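Local coordinates for putative aldehyde dehydrogenase (Burkholderia cenocepacia, PDB 4YWE), which probably oxidises aldehydes to carboxylic acids with NAD or NADP as the electron acceptor, at the interface of chains A and B. Coordinates in Å, arbitrary orientation; residue numbers count along the deposited sequence, not the author numbering. Chains: chain A/B, Putative aldehyde dehydrogenase.

Contact 1: the interface of chains A and B. Residues chain A 439-441, 454-455, 466, 471; chain B 133, 479-481.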
loop_
_atom_site.group_PDB
_atom_site.type_symbol
_atom_site.label_atom_id
_atom_site.label_comp_id
_atom_site.label_asym_id
_atom_site.label_seq_id
_atom_site.Cartn_x
_atom_site.Cartn_y
_atom_site.Cartn_z
ATOM N N GLY A 439 8.204 -16.833 -10.765
ATOM C CA GLY A 439 7.323 -15.702 -10.551
ATOM C C GLY A 439 6.014 -16.138 -9.922
ATOM O O GLY A 439 5.402 -15.393 -9.155
ATOM N N GLN A 440 5.587 -17.354 -10.251
ATOM C CA GLN A 440 4.350 -17.910 -9.713
ATOM C C GLN A 440 4.545 -19.328 -9.189
ATOM O O GLN A 440 5.235 -20.141 -9.806
ATOM C CB GLN A 440 3.249 -17.908 -10.775
ATOM C CG GLN A 440 2.733 -16.531 -11.147
ATOM C CD GLN A 440 1.666 -16.585 -12.220
ATOM O OE1 GLN A 440 1.543 -17.575 -12.940
ATOM N NE2 GLN A 440 0.883 -15.519 -12.331
ATOM N N VAL A 441 3.934 -19.616 -8.045
ATOM C CA VAL A 441 3.906 -20.972 -7.513
ATOM C C VAL A 441 2.455 -21.371 -7.265
ATOM O O VAL A 441 1.715 -20.664 -6.581
ATOM C CB VAL A 441 4.740 -21.099 -6.224
ATOM C CG1 VAL A 441 4.675 -22.521 -5.695
ATOM C CG2 VAL A 441 6.184 -20.691 -6.477
ATOM N N LEU A 454 -3.209 -12.324 -11.235
ATOM C CA LEU A 454 -1.953 -12.865 -10.722
ATOM C C LEU A 454 -0.751 -12.326 -11.488
ATOM O O LEU A 454 -0.584 -12.631 -12.670
ATOM C CB LEU A 454 -1.964 -14.393 -10.788
ATOM C CG LEU A 454 -3.233 -15.092 -10.299
ATOM C CD1 LEU A 454 -3.080 -16.601 -10.391
ATOM C CD2 LEU A 454 -3.573 -14.668 -8.878
ATOM N N PRO A 455 0.090 -11.523 -10.815
ATOM C CA PRO A 455 1.304 -10.976 -11.431
ATOM C C PRO A 455 2.181 -12.074 -12.027
ATOM O O PRO A 455 2.490 -13.059 -11.356
ATOM C CB PRO A 455 2.002 -10.276 -10.263
ATOM C CG PRO A 455 0.881 -9.899 -9.348
ATOM C CD PRO A 455 -0.077 -11.054 -9.428
ATOM N N ARG A 466 7.229 -7.792 -14.189
ATOM C CA ARG A 466 5.958 -8.458 -13.937
ATOM C C ARG A 466 4.822 -7.830 -14.733
ATOM O O ARG A 466 4.724 -6.606 -14.839
ATOM C CB ARG A 466 5.624 -8.422 -12.442
ATOM C CG ARG A 466 6.602 -9.183 -11.556
ATOM C CD ARG A 466 6.528 -10.685 -11.801
ATOM N NE ARG A 466 7.475 -11.429 -10.971
ATOM C CZ ARG A 466 8.718 -11.729 -11.341
ATOM N NH1 ARG A 466 9.171 -11.348 -12.528
ATOM N NH2 ARG A 466 9.509 -12.412 -10.522
ATOM N N GLU A 471 -0.137 -5.259 -10.072
ATOM C CA GLU A 471 1.302 -4.999 -10.049
ATOM C C GLU A 471 1.844 -4.513 -11.396
ATOM O O GLU A 471 2.850 -3.803 -11.449
ATOM C CB GLU A 471 2.046 -6.269 -9.617
ATOM C CG GLU A 471 3.558 -6.122 -9.499
ATOM C CD GLU A 471 3.982 -5.415 -8.226
ATOM O OE1 GLU A 471 3.108 -5.116 -7.387
ATOM O OE2 GLU A 471 5.194 -5.161 -8.063
ATOM N N LEU B 133 -4.210 -11.256 -2.592
ATOM C CA LEU B 133 -5.071 -10.808 -3.680
ATOM C C LEU B 133 -6.404 -11.545 -3.710
ATOM O O LEU B 133 -6.447 -12.767 -3.568
ATOM C CB LEU B 133 -4.352 -10.985 -5.020
ATOM C CG LEU B 133 -2.983 -10.315 -5.128
ATOM C CD1 LEU B 133 -2.313 -10.671 -6.446
ATOM C CD2 LEU B 133 -3.118 -8.807 -4.979
ATOM N N LEU B 479 8.810 -9.988 -7.324
ATOM C CA LEU B 479 7.551 -10.484 -6.780
ATOM C C LEU B 479 7.290 -11.939 -7.151
ATOM O O LEU B 479 7.387 -12.320 -8.318
ATOM C CB LEU B 479 6.386 -9.618 -7.260
ATOM C CG LEU B 479 5.068 -9.828 -6.514
ATOM C CD1 LEU B 479 5.199 -9.335 -5.081
ATOM C CD2 LEU B 479 3.921 -9.133 -7.229
ATOM N N LYS B 480 6.963 -12.747 -6.147
ATOM C CA LYS B 480 6.495 -14.109 -6.374
ATOM C C LYS B 480 5.040 -14.228 -5.938
ATOM O O LYS B 480 4.672 -13.789 -4.849
ATOM C CB LYS B 480 7.353 -15.128 -5.621
ATOM C CG LYS B 480 6.807 -16.552 -5.701
ATOM C CD LYS B 480 7.573 -17.515 -4.806
ATOM C CE LYS B 480 8.970 -17.780 -5.341
ATOM N NZ LYS B 480 9.776 -18.607 -4.399
ATOM N N THR B 481 4.215 -14.822 -6.791
ATOM C CA THR B 481 2.801 -14.992 -6.483
ATOM C C THR B 481 2.484 -16.456 -6.194
ATOM O O THR B 481 2.773 -17.337 -7.003
ATOM C CB THR B 481 1.912 -14.487 -7.633
ATOM O OG1 THR B 481 2.239 -13.121 -7.920
ATOM C CG2 THR B 481 0.442 -14.587 -7.259
HETATM O O HOH W 1 4.495 -12.831 -9.487
#
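Strand 477-485 of chain B, the C-terminal arm strand that aldehyde dehydrogenases lend to a partner subunit, pairs in parallel with strand 440-443 of chain A, the bridge lying between A:Gln440 and B:Thr481. Two backbone bonds carry it: B:Thr481 N donates to A:Gly439 O (2.7 Å), and A:Val441 N donates to B:Thr481 O (2.8 Å). Two residues before B:Thr481 on the arm, the carbonyl oxygen of B:Leu479 is gripped side-on by NE and NH2 of A:Arg466. NE comes in on a lone pair at 2.8 Å from B:Leu479 O, while NH2 donates to the same oxygen from a more tilted position. That oxygen sits at the guanidinium edge, 5° out of its plane, and the paired bonds should hold the group against rotation. The B:Leu479 side chain leaves with CG anti to the backbone N (chi1 -166°), and its CD2 branch goes to chain A: it lies 3.8 Å from A:Pro455 CB and meets the CG methylene of A:Glu471 tip to tip. B:Leu133 CD1 comes tip to tip against the same proline ring at CD. B:Thr481 has its hydroxyl anti to the carbonyl carbon (chi1 -56°), crossing A:Pro455 at about a right angle; its direct bond from OG1 to A:Pro455 O is weak. Within chain A, the amide NE2 of A:Gln440 also donates to A:Pro455 O, from above the carbonyl plane. A water links the polar atoms of both chains: it bonds A:Gly439 O, A:Pro455 O and B:Leu479 O and lies 2.8 Å from the hydroxyl OG1 of B:Thr481.

Contact 2: the interface of chains A and B. Residues chain A 445, 448-451, 453-454; chain B 135-136, 139, 483.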
loop_
_atom_site.group_PDB
_atom_site.type_symbol
_atom_site.label_atom_id
_atom_site.label_comp_id
_atom_site.label_asym_id
_atom_site.label_seq_id
_atom_site.Cartn_x
_atom_site.Cartn_y
_atom_site.Cartn_z
ATOM N N ASN A 445 -2.799 -26.943 -7.833
ATOM C CA ASN A 445 -3.437 -26.466 -9.051
ATOM C C ASN A 445 -2.330 -26.025 -10.000
ATOM O O ASN A 445 -1.150 -26.221 -9.707
ATOM C CB ASN A 445 -4.413 -25.318 -8.773
ATOM C CG ASN A 445 -3.711 -24.026 -8.406
ATOM O OD1 ASN A 445 -3.728 -23.061 -9.170
ATOM N ND2 ASN A 445 -3.096 -23.997 -7.229
ATOM N N ALA A 448 -5.105 -21.193 -12.326
ATOM C CA ALA A 448 -6.538 -21.352 -12.104
ATOM C C ALA A 448 -7.355 -20.806 -13.272
ATOM O O ALA A 448 -8.478 -21.248 -13.513
ATOM C CB ALA A 448 -6.949 -20.673 -10.811
ATOM N N GLY A 449 -6.787 -19.846 -13.993
ATOM C CA GLY A 449 -7.438 -19.290 -15.163
ATOM C C GLY A 449 -8.358 -18.124 -14.860
ATOM O O GLY A 449 -9.258 -18.232 -14.029
ATOM N N GLY A 450 -8.129 -17.001 -15.535
ATOM C CA GLY A 450 -7.039 -16.888 -16.487
ATOM C C GLY A 450 -5.780 -16.337 -15.849
ATOM O O GLY A 450 -4.793 -16.066 -16.531
ATOM N N GLY A 451 -5.820 -16.177 -14.531
ATOM C CA GLY A 451 -4.702 -15.611 -13.800
ATOM C C GLY A 451 -4.502 -14.147 -14.132
ATOM O O GLY A 451 -3.380 -13.642 -14.113
ATOM N N GLU A 453 -5.514 -11.605 -12.420
ATOM C CA GLU A 453 -5.164 -10.876 -11.206
ATOM C C GLU A 453 -3.790 -11.269 -10.672
ATOM O O GLU A 453 -3.265 -10.627 -9.763
ATOM C CB GLU A 453 -6.222 -11.108 -10.122
ATOM C CG GLU A 453 -7.643 -10.745 -10.529
ATOM C CD GLU A 453 -8.390 -11.897 -11.177
ATOM O OE1 GLU A 453 -7.743 -12.752 -11.816
ATOM O OE2 GLU A 453 -9.631 -11.948 -11.044
ATOM N N LEU A 454 -3.209 -12.324 -11.235
ATOM C CA LEU A 454 -1.953 -12.865 -10.722
ATOM C C LEU A 454 -0.751 -12.326 -11.488
ATOM O O LEU A 454 -0.584 -12.631 -12.670
ATOM C CB LEU A 454 -1.964 -14.393 -10.788
ATOM C CG LEU A 454 -3.233 -15.092 -10.299
ATOM C CD1 LEU A 454 -3.080 -16.601 -10.391
ATOM C CD2 LEU A 454 -3.573 -14.668 -8.878
ATOM N N TYR B 135 -9.419 -13.467 -5.189
ATOM C CA TYR B 135 -9.426 -14.392 -6.314
ATOM C C TYR B 135 -10.682 -15.258 -6.286
ATOM O O TYR B 135 -11.649 -14.938 -5.594
ATOM C CB TYR B 135 -8.161 -15.255 -6.290
ATOM C CG TYR B 135 -7.770 -15.824 -7.636
ATOM C CD1 TYR B 135 -7.490 -14.989 -8.709
ATOM C CD2 TYR B 135 -7.669 -17.195 -7.828
ATOM C CE1 TYR B 135 -7.133 -15.503 -9.939
ATOM C CE2 TYR B 135 -7.311 -17.719 -9.052
ATOM C CZ TYR B 135 -7.043 -16.870 -10.105
ATOM O OH TYR B 135 -6.685 -17.389 -11.329
ATOM N N GLN B 136 -10.662 -16.351 -7.044
ATOM C CA GLN B 136 -11.797 -17.265 -7.120
ATOM C C GLN B 136 -12.100 -17.897 -5.768
ATOM O O GLN B 136 -11.266 -17.880 -4.861
ATOM C CB GLN B 136 -11.532 -18.363 -8.150
ATOM C CG GLN B 136 -11.180 -17.856 -9.538
ATOM C CD GLN B 136 -10.981 -18.987 -10.530
ATOM O OE1 GLN B 136 -11.595 -20.046 -10.410
ATOM N NE2 GLN B 136 -10.117 -18.766 -11.513
ATOM N N TYR B 139 -9.853 -20.321 -3.139
ATOM C CA TYR B 139 -8.477 -19.953 -3.447
ATOM C C TYR B 139 -7.927 -18.910 -2.480
ATOM O O TYR B 139 -8.640 -17.998 -2.060
ATOM C CB TYR B 139 -8.368 -19.424 -4.879
ATOM C CG TYR B 139 -8.158 -20.492 -5.928
ATOM C CD1 TYR B 139 -9.235 -21.101 -6.555
ATOM C CD2 TYR B 139 -6.877 -20.880 -6.302
ATOM C CE1 TYR B 139 -9.045 -22.073 -7.520
ATOM C CE2 TYR B 139 -6.676 -21.851 -7.264
ATOM C CZ TYR B 139 -7.764 -22.445 -7.869
ATOM O OH TYR B 139 -7.567 -23.412 -8.829
ATOM N N ALA B 483 -0.462 -19.187 -5.393
ATOM C CA ALA B 483 -1.895 -19.442 -5.487
ATOM C C ALA B 483 -2.250 -20.802 -4.893
ATOM O O ALA B 483 -1.818 -21.841 -5.392
ATOM C CB ALA B 483 -2.353 -19.357 -6.934
#
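At the subunit interface, B:Tyr135 pushes its ring against the glycine-rich loop of chain A, A:Ala448 to A:Gly451, with A:Glu453 and A:Leu454 following. Its CG is anti to the backbone N (chi1 -156°), which carries the ring out across the subunit boundary. A:Leu454 crosses the ring at about a right angle and lays both methyls over one face: CD2 lies 3.8 Å from B:Tyr135 CE1, and CD1 sits near the phenol end. Within chain B, B:Gln136 CG lies over the other face, offset toward the rim, so the ring is sandwiched between it and A:Leu454. At the CE2 edge, in the ring plane, lies the methyl CB of A:Ala448, 3.5 Å from B:Tyr135 CE2. The same methyl stands over a face of B:Tyr139 near its phenol end, 3.5 Å from CZ, and B:Tyr135 CE2 overlies that same face; A:Ala448 is poorly ordered, however, and the fit there is less certain. This aromatic core is the tight part of the contact. Its flanks are looser and more polar. A:Glu453 crosses B:Tyr135 obliquely, its carboxylate turned 72° from the ring and OE1 lying 3.4 Å from CE1. The amide of B:Gln136 comes close to A:Gly449 O, but its N-H points elsewhere and no hydrogen bond forms. At the other end A:Asn445 meets B:Tyr139 tip to tip, its amide 85° from the ring plane. On its other branch, ND2 donates to B:Ala483 O (3.1 Å); the bond lies in the amide plane but above the plane of the acceptor carbonyl. By seating the two tyrosines, the site probably steadies the glycine-rich loop of chain A and helps to hold the two subunits together.

Contact 1 and contact 2 are neighbouring parts of one two-fold interface, their C-alpha centres about 10 Å apart. A:Leu454 belongs to both, and strand 477-485 of chain B runs through both, giving B:Leu479 to B:Thr481 to contact 1 and B:Ala483 to contact 2. Contact 1 centres about 9 Å from A:Glu256, the glutamate of the family's active-site signature, and contact 2 about 16 Å, which places the partner's arm near the catalytic region; the distances alone do not show that it influences catalysis. Each contact recurs with the chains exchanged, binding the pair reciprocally within the deposited assembly of four copies.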